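Side-chain contacts in MATE family efflux transporter (Vibrio cholerae, PDB 6IDP), which probably exports drugs and other toxic compounds across the bacterial inner membrane, changing conformation in an H+-dependent way as a multidrug transporter of the MATE family: residues A[36-41]-A[176-181]; A[387-392]-A[416-421]. One frame throughout, in Å; residues are numbered along the deposited sequence.

Contact 1: residues A[36-41]-A[176-181]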
loop_
_atom_site.group_PDB
_atom_site.type_symbol
_atom_site.label_atom_id
_atom_site.label_comp_id
_atom_site.label_asym_id
_atom_site.label_seq_id
_atom_site.Cartn_x
_atom_site.Cartn_y
_atom_site.Cartn_z
ATOM N N SER A 36 7.900 -8.525 -14.442
ATOM C CA SER A 36 7.647 -7.614 -15.554
ATOM C C SER A 36 8.626 -7.871 -16.696
ATOM O O SER A 36 8.322 -7.605 -17.858
ATOM C CB SER A 36 7.739 -6.155 -15.094
ATOM O OG SER A 36 9.066 -5.814 -14.730
ATOM N N ALA A 37 9.801 -8.394 -16.357
ATOM C CA ALA A 37 10.804 -8.735 -17.359
ATOM C C ALA A 37 10.374 -9.955 -18.169
ATOM O O ALA A 37 10.634 -10.034 -19.371
ATOM C CB ALA A 37 12.151 -8.982 -16.700
ATOM N N PHE A 38 9.720 -10.903 -17.505
ATOM C CA PHE A 38 9.219 -12.103 -18.167
ATOM C C PHE A 38 8.107 -11.763 -19.158
ATOM O O PHE A 38 8.099 -12.254 -20.289
ATOM C CB PHE A 38 8.714 -13.118 -17.138
ATOM C CG PHE A 38 9.809 -13.864 -16.429
ATOM C CD1 PHE A 38 11.025 -14.099 -17.051
ATOM C CD2 PHE A 38 9.622 -14.333 -15.138
ATOM C CE1 PHE A 38 12.033 -14.789 -16.399
ATOM C CE2 PHE A 38 10.626 -15.023 -14.482
ATOM C CZ PHE A 38 11.832 -15.250 -15.114
ATOM N N ILE A 39 7.176 -10.918 -18.727
ATOM C CA ILE A 39 6.080 -10.479 -19.584
ATOM C C ILE A 39 6.607 -9.628 -20.743
ATOM O O ILE A 39 5.980 -9.540 -21.799
ATOM C CB ILE A 39 5.029 -9.679 -18.786
ATOM C CG1 ILE A 39 4.721 -10.377 -17.460
ATOM C CG2 ILE A 39 3.750 -9.511 -19.591
ATOM C CD1 ILE A 39 4.092 -11.743 -17.625
ATOM N N GLY A 40 7.774 -9.021 -20.545
ATOM C CA GLY A 40 8.383 -8.171 -21.555
ATOM C C GLY A 40 8.756 -8.878 -22.846
ATOM O O GLY A 40 8.968 -8.230 -23.873
ATOM N N GLN A 41 8.834 -10.204 -22.801
ATOM C CA GLN A 41 9.223 -10.996 -23.964
ATOM C C GLN A 41 8.017 -11.591 -24.685
ATOM O O GLN A 41 8.164 -12.265 -25.704
ATOM C CB GLN A 41 10.177 -12.116 -23.543
ATOM C CG GLN A 41 11.470 -11.629 -22.911
ATOM C CD GLN A 41 11.994 -12.586 -21.859
ATOM O OE1 GLN A 41 11.243 -13.059 -21.007
ATOM N NE2 GLN A 41 13.288 -12.881 -21.916
ATOM N N ILE A 176 9.927 -18.722 -9.221
ATOM C CA ILE A 176 10.294 -20.013 -9.797
ATOM C C ILE A 176 9.242 -20.530 -10.779
ATOM O O ILE A 176 9.577 -21.030 -11.853
ATOM C CB ILE A 176 10.513 -21.073 -8.695
ATOM C CG1 ILE A 176 11.666 -20.663 -7.778
ATOM C CG2 ILE A 176 10.786 -22.437 -9.307
ATOM C CD1 ILE A 176 11.909 -21.629 -6.635
ATOM N N LEU A 177 7.971 -20.409 -10.409
ATOM C CA LEU A 177 6.881 -20.930 -11.230
ATOM C C LEU A 177 6.618 -20.077 -12.470
ATOM O O LEU A 177 6.054 -20.559 -13.453
ATOM C CB LEU A 177 5.600 -21.043 -10.400
ATOM C CG LEU A 177 5.623 -22.082 -9.277
ATOM C CD1 LEU A 177 4.352 -22.011 -8.443
ATOM C CD2 LEU A 177 5.817 -23.478 -9.846
ATOM N N ASP A 178 7.036 -18.815 -12.417
ATOM C CA ASP A 178 6.759 -17.860 -13.487
ATOM C C ASP A 178 7.257 -18.323 -14.866
ATOM O O ASP A 178 6.451 -18.452 -15.786
ATOM C CB ASP A 178 7.357 -16.486 -13.141
ATOM C CG ASP A 178 6.305 -15.396 -13.050
ATOM O OD1 ASP A 178 5.101 -15.727 -13.009
ATOM O OD2 ASP A 178 6.684 -14.206 -13.012
ATOM N N PRO A 179 8.570 -18.594 -15.023
ATOM C CA PRO A 179 8.976 -18.944 -16.391
ATOM C C PRO A 179 8.481 -20.319 -16.838
ATOM O O PRO A 179 8.385 -20.571 -18.039
ATOM C CB PRO A 179 10.503 -18.916 -16.315
ATOM C CG PRO A 179 10.802 -19.297 -14.914
ATOM C CD PRO A 179 9.703 -18.687 -14.081
ATOM N N ILE A 180 8.172 -21.190 -15.882
ATOM C CA ILE A 180 7.708 -22.538 -16.195
ATOM C C ILE A 180 6.322 -22.521 -16.838
ATOM O O ILE A 180 6.072 -23.225 -17.815
ATOM C CB ILE A 180 7.674 -23.425 -14.931
ATOM C CG1 ILE A 180 9.077 -23.561 -14.339
ATOM C CG2 ILE A 180 7.096 -24.797 -15.250
ATOM C CD1 ILE A 180 9.143 -24.451 -13.119
ATOM N N PHE A 181 5.422 -21.711 -16.294
ATOM C CA PHE A 181 4.069 -21.628 -16.832
ATOM C C PHE A 181 3.994 -20.704 -18.044
ATOM O O PHE A 181 3.279 -20.992 -19.003
ATOM C CB PHE A 181 3.089 -21.167 -15.753
ATOM C CG PHE A 181 2.665 -22.262 -14.817
ATOM C CD1 PHE A 181 1.588 -23.075 -15.127
ATOM C CD2 PHE A 181 3.348 -22.485 -13.633
ATOM C CE1 PHE A 181 1.196 -24.088 -14.271
ATOM C CE2 PHE A 181 2.961 -23.497 -12.772
ATOM C CZ PHE A 181 1.885 -24.299 -13.092
#
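Phe38 reaches from the end of helix 5-39 to the kinked turn of helix 161-184, where its ring meets the carboxylate of Asp178 with its edge and Pro179 with one face. The closest packing lies at the CD2-CE2 side. There Phe38 CD2 comes 3.7 Å from Asp178 CB, and Phe38 CE2 stands 3.8 Å from Pro179 CD. Asp178 OD2 sits at the ring edge, close to its plane, 3.6 Å from Phe38 CD2, so the carboxylate oxygen faces the slightly positive rim of the ring instead of its pi cloud; the carboxylate and ring planes are turned 70° apart. With Phe38 CG anti to its carbonyl carbon (chi1 -77°), the ring is carried across to the other helix. These helices are the first and fifth transmembrane helices of the N-terminal lobe, one of the two six-helix bundles of the MATE fold. The nitrogen of Pro179 makes no bond to the preceding turn, which kinks the helix here, and its ring methylenes meet Phe38 at this kink. Ile182 and Phe183, farther along helix 161-184, also touch Phe38. Asp178 is buried; its CB is part of the apolar packing, while OD2 lies close to Asp35 OD1 of helix 5-39, and Ala195 of helix 189-213 packs on its side chain. This structure is the straight form; in MATE relatives bending of the first helix has been linked to H+-dependent change, which probably involves this acidic pair. The contact loosens toward the CZ corner, where Pro179 CB is 4.1 Å from Phe38 CZ, over one face but offset to the rim; both Phe38 and Pro179 are partly exposed.

Contact 2: residues A[387-392]-A[416-421]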
loop_
_atom_site.group_PDB
_atom_site.type_symbol
_atom_site.label_atom_id
_atom_site.label_comp_id
_atom_site.label_asym_id
_atom_site.label_seq_id
_atom_site.Cartn_x
_atom_site.Cartn_y
_atom_site.Cartn_z
ATOM N N ALA A 387 -6.641 13.729 1.720
ATOM C CA ALA A 387 -7.241 14.627 0.739
ATOM C C ALA A 387 -6.518 15.972 0.686
ATOM O O ALA A 387 -6.261 16.501 -0.397
ATOM C CB ALA A 387 -8.713 14.831 1.042
ATOM N N LEU A 388 -6.202 16.522 1.857
ATOM C CA LEU A 388 -5.486 17.792 1.948
ATOM C C LEU A 388 -4.121 17.706 1.281
ATOM O O LEU A 388 -3.719 18.607 0.547
ATOM C CB LEU A 388 -5.320 18.217 3.408
ATOM C CG LEU A 388 -6.506 18.913 4.074
ATOM C CD1 LEU A 388 -6.197 19.202 5.533
ATOM C CD2 LEU A 388 -6.850 20.195 3.331
ATOM N N ARG A 389 -3.415 16.611 1.550
ATOM C CA ARG A 389 -2.106 16.359 0.965
ATOM C C ARG A 389 -2.176 16.439 -0.555
ATOM O O ARG A 389 -1.308 17.027 -1.195
ATOM C CB ARG A 389 -1.580 14.987 1.399
ATOM C CG ARG A 389 -0.144 14.706 0.982
ATOM C CD ARG A 389 -0.053 13.884 -0.294
ATOM N NE ARG A 389 1.260 14.012 -0.918
ATOM C CZ ARG A 389 1.706 13.228 -1.894
ATOM N NH1 ARG A 389 0.948 12.242 -2.355
ATOM N NH2 ARG A 389 2.916 13.424 -2.404
ATOM N N LEU A 390 -3.228 15.859 -1.119
ATOM C CA LEU A 390 -3.370 15.773 -2.562
ATOM C C LEU A 390 -3.804 17.074 -3.218
ATOM O O LEU A 390 -3.097 17.629 -4.058
ATOM C CB LEU A 390 -4.375 14.679 -2.920
ATOM C CG LEU A 390 -3.849 13.606 -3.871
ATOM C CD1 LEU A 390 -2.787 14.203 -4.783
ATOM C CD2 LEU A 390 -3.297 12.418 -3.088
ATOM N N PHE A 391 -4.981 17.548 -2.834
ATOM C CA PHE A 391 -5.652 18.600 -3.585
ATOM C C PHE A 391 -5.370 20.004 -3.063
ATOM O O PHE A 391 -5.541 20.980 -3.791
ATOM C CB PHE A 391 -7.161 18.333 -3.603
ATOM C CG PHE A 391 -7.529 17.023 -4.239
ATOM C CD1 PHE A 391 -7.461 16.866 -5.615
ATOM C CD2 PHE A 391 -7.940 15.950 -3.465
ATOM C CE1 PHE A 391 -7.795 15.663 -6.206
ATOM C CE2 PHE A 391 -8.279 14.744 -4.053
ATOM C CZ PHE A 391 -8.205 14.602 -5.425
ATOM N N ALA A 392 -4.940 20.108 -1.810
ATOM C CA ALA A 392 -4.657 21.414 -1.221
ATOM C C ALA A 392 -3.178 21.783 -1.332
ATOM O O ALA A 392 -2.834 22.955 -1.499
ATOM C CB ALA A 392 -5.096 21.449 0.239
ATOM N N VAL A 416 8.010 21.506 -1.858
ATOM C CA VAL A 416 7.219 22.381 -1.002
ATOM C C VAL A 416 5.934 21.692 -0.560
ATOM O O VAL A 416 5.572 21.731 0.615
ATOM C CB VAL A 416 6.876 23.703 -1.712
ATOM C CG1 VAL A 416 5.932 24.541 -0.858
ATOM C CG2 VAL A 416 8.147 24.475 -2.025
ATOM N N GLY A 417 5.258 21.050 -1.509
ATOM C CA GLY A 417 4.010 20.364 -1.234
ATOM C C GLY A 417 4.148 19.277 -0.186
ATOM O O GLY A 417 3.322 19.178 0.723
ATOM N N ASN A 418 5.192 18.463 -0.307
ATOM C CA ASN A 418 5.418 17.372 0.632
ATOM C C ASN A 418 5.686 17.872 2.046
ATOM O O ASN A 418 5.168 17.320 3.016
ATOM C CB ASN A 418 6.579 16.494 0.165
ATOM C CG ASN A 418 6.203 15.602 -1.001
ATOM O OD1 ASN A 418 5.023 15.377 -1.268
ATOM N ND2 ASN A 418 7.207 15.082 -1.698
ATOM N N ILE A 419 6.496 18.919 2.154
ATOM C CA ILE A 419 6.859 19.483 3.446
ATOM C C ILE A 419 5.647 20.075 4.156
ATOM O O ILE A 419 5.440 19.837 5.350
ATOM C CB ILE A 419 7.943 20.560 3.291
ATOM C CG1 ILE A 419 9.283 19.900 2.968
ATOM C CG2 ILE A 419 8.051 21.412 4.556
ATOM C CD1 ILE A 419 10.421 20.879 2.802
ATOM N N ILE A 420 4.849 20.837 3.414
ATOM C CA ILE A 420 3.631 21.422 3.955
ATOM C C ILE A 420 2.664 20.332 4.418
ATOM O O ILE A 420 2.093 20.418 5.504
ATOM C CB ILE A 420 2.932 22.329 2.920
ATOM C CG1 ILE A 420 3.814 23.536 2.590
ATOM C CG2 ILE A 420 1.581 22.789 3.437
ATOM C CD1 ILE A 420 3.156 24.547 1.670
ATOM N N ALA A 421 2.507 19.302 3.593
ATOM C CA ALA A 421 1.592 18.202 3.882
ATOM C C ALA A 421 1.963 17.455 5.161
ATOM O O ALA A 421 1.087 17.089 5.949
ATOM C CB ALA A 421 1.553 17.241 2.711
HETATM O O HOH W 1 2.504 16.426 -0.688
#
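Two antiparallel runs of helix 379-435 come so close that the CA atoms of Arg389 and Ala421 are 5.1 Å apart, beside a wider pi-type turn at 388-392. They belong to the last two transmembrane helices of the C-terminal six-helix bundle of the MATE fold, joined by a helical link in which the chain reverses. Ala421, with only a methyl group, fits this close approach: its CB meets the aliphatic base of Arg389, 3.5 Å from Arg389 CG. Arg389 carries CG anti to its own nitrogen and bends at chi2 (-97°), which brings the guanidinium alongside Asn418, both side chains pointing the same way. The guanidinium and amide planes are only 24° apart. Arg389 NH2 donates to Asn418 OD1 over 3.1 Å in a nearly straight bond (167°), with the oxygen in the guanidinium plane. On the other side of the amide, ND2 is hydrogen-bonded to Ser359 OG; with OD1 held by Arg389 and a water, both ends of the amide are engaged, which fixes its rotation. Tyr394 makes a cation-pi contact with Arg389, and Leu363 of helix 360-375 packs against both Arg389 and Asn418. The water closes a small ring of bonds beside the direct one: it accepts from Arg389 NE at 2.7 Å and donates to Asn418 OD1 at 2.8 Å, giving this buried oxygen a second donor.

How the contacts relate
Contacts 1 and 2 lie in the two halves of the transporter, on opposite sides of the chain's centre: their own centres are about 39 Å apart and their nearest atoms about 23 Å, so neither touches the other. The centre of contact 1 is about 24 Å from the centre of the chain, that of contact 2 about 19 Å. Contact 1 ties two helices within the N-terminal bundle and contact 2 two within the C-terminal one, so each joins parts of a single bundle and neither spans the interface between them. Bound monoolein molecules come within about 8 Å of the side chain of Asp178 and about 9 Å of that of Ala421.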